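Local coordinates for protein multicopper oxidase (Arthrobacter sp. FB24, PDB 3GDC) that probably oxidises phenolic or similar reducing substrates at a mononuclear copper and passes the electrons to a copper cluster that reduces dioxygen to water, at residues A[133-136]-A[140-143]. Numbering follows the deposited sequence.
Sequences CHQS and PHIA. With CU (copper (II) ion), chain D; CU (copper (II) ion), chain O.
Cys133 and His141 meet through a shared copper rather than through a hydrogen bond: SG of Cys133 binds the ion at 2.2 Å, and ND1 of His141 binds it at the same length from the short helix 138-143. The thiolate points at the metal because SG stands anti to the backbone N (chi1 179°), and it also accepts a nearly straight hydrogen bond, 168° at the hydrogen, from the N of Gln135, 3.4 Å away. Gln135 then lays its aliphatic part over one face of the imidazole, CB lying 3.7 Å from the centroid of the His141 ring in a CH-pi contact, while its amide NE2 hydrogen-bonds to Ser110. Next along the helix, Ile142 brings CG1 to 3.6 Å from O of Cys133. His88 completes the protein ligands of this copper, and the ring of Trp57 meets that of His141. Between the two ligands, His134 faces away and binds a second copper through NE2 at 1.9 Å, together with His224 and His269 of a neighbouring subunit. The His132-Cys133-His134 motif is consistent with the route by which electrons pass from type 1 copper to the intersubunit trinuclear cluster in two-domain multicopper oxidases with cupredoxin folds.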
# COMPACT_ATOMS: atom_id res chain seq x y z
N CYS A 133 -16.40 13.73 9.10
CA CYS A 133 -17.19 14.76 8.44
C CYS A 133 -16.98 14.71 6.93
O CYS A 133 -15.89 14.37 6.45
CB CYS A 133 -16.83 16.15 8.98
SG CYS A 133 -17.75 17.47 8.19
N HIS A 134 -18.03 15.03 6.17
CA HIS A 134 -17.91 15.02 4.71
C HIS A 134 -18.25 16.38 4.06
O HIS A 134 -18.56 16.45 2.87
CB HIS A 134 -18.72 13.87 4.11
CG HIS A 134 -18.15 13.34 2.84
ND1 HIS A 134 -18.12 14.07 1.67
CD2 HIS A 134 -17.58 12.14 2.54
CE1 HIS A 134 -17.56 13.36 0.71
NE2 HIS A 134 -17.22 12.18 1.21
N GLN A 135 -18.19 17.44 4.85
CA GLN A 135 -18.36 18.80 4.35
C GLN A 135 -17.14 19.24 3.52
O GLN A 135 -15.99 18.91 3.85
CB GLN A 135 -18.59 19.76 5.52
CG GLN A 135 -18.86 21.24 5.14
CD GLN A 135 -20.25 21.46 4.55
OE1 GLN A 135 -20.48 22.44 3.83
NE2 GLN A 135 -21.17 20.57 4.86
N SER A 136 -17.40 19.96 2.43
CA SER A 136 -16.32 20.55 1.63
C SER A 136 -15.94 21.93 2.18
O SER A 136 -16.82 22.66 2.66
CB SER A 136 -16.74 20.67 0.16
OG SER A 136 -17.10 19.41 -0.37
N PRO A 140 -9.59 20.05 5.40
CA PRO A 140 -9.70 20.59 6.76
C PRO A 140 -10.82 19.99 7.60
O PRO A 140 -10.67 19.88 8.80
CB PRO A 140 -9.95 22.09 6.54
CG PRO A 140 -10.42 22.21 5.14
CD PRO A 140 -9.79 21.10 4.38
N HIS A 141 -11.92 19.60 6.97
CA HIS A 141 -13.05 19.04 7.73
C HIS A 141 -12.72 17.69 8.37
O HIS A 141 -13.21 17.40 9.46
CB HIS A 141 -14.33 19.02 6.90
CG HIS A 141 -15.00 20.36 6.83
ND1 HIS A 141 -15.94 20.78 7.74
CD2 HIS A 141 -14.81 21.40 5.98
CE1 HIS A 141 -16.33 22.00 7.44
NE2 HIS A 141 -15.66 22.41 6.38
N ILE A 142 -11.87 16.90 7.73
CA ILE A 142 -11.37 15.67 8.36
C ILE A 142 -10.15 16.01 9.24
O ILE A 142 -10.10 15.63 10.42
CB ILE A 142 -11.02 14.57 7.32
CG1 ILE A 142 -12.26 14.17 6.51
CG2 ILE A 142 -10.44 13.32 8.01
CD1 ILE A 142 -11.96 13.25 5.32
N ALA A 143 -9.21 16.76 8.68
CA ALA A 143 -7.92 17.02 9.36
C ALA A 143 -8.04 17.83 10.66
O ALA A 143 -7.21 17.68 11.57
CB ALA A 143 -6.94 17.71 8.40
CU CU D . -17.11 19.42 8.94
CU CU O . -16.63 10.59 0.30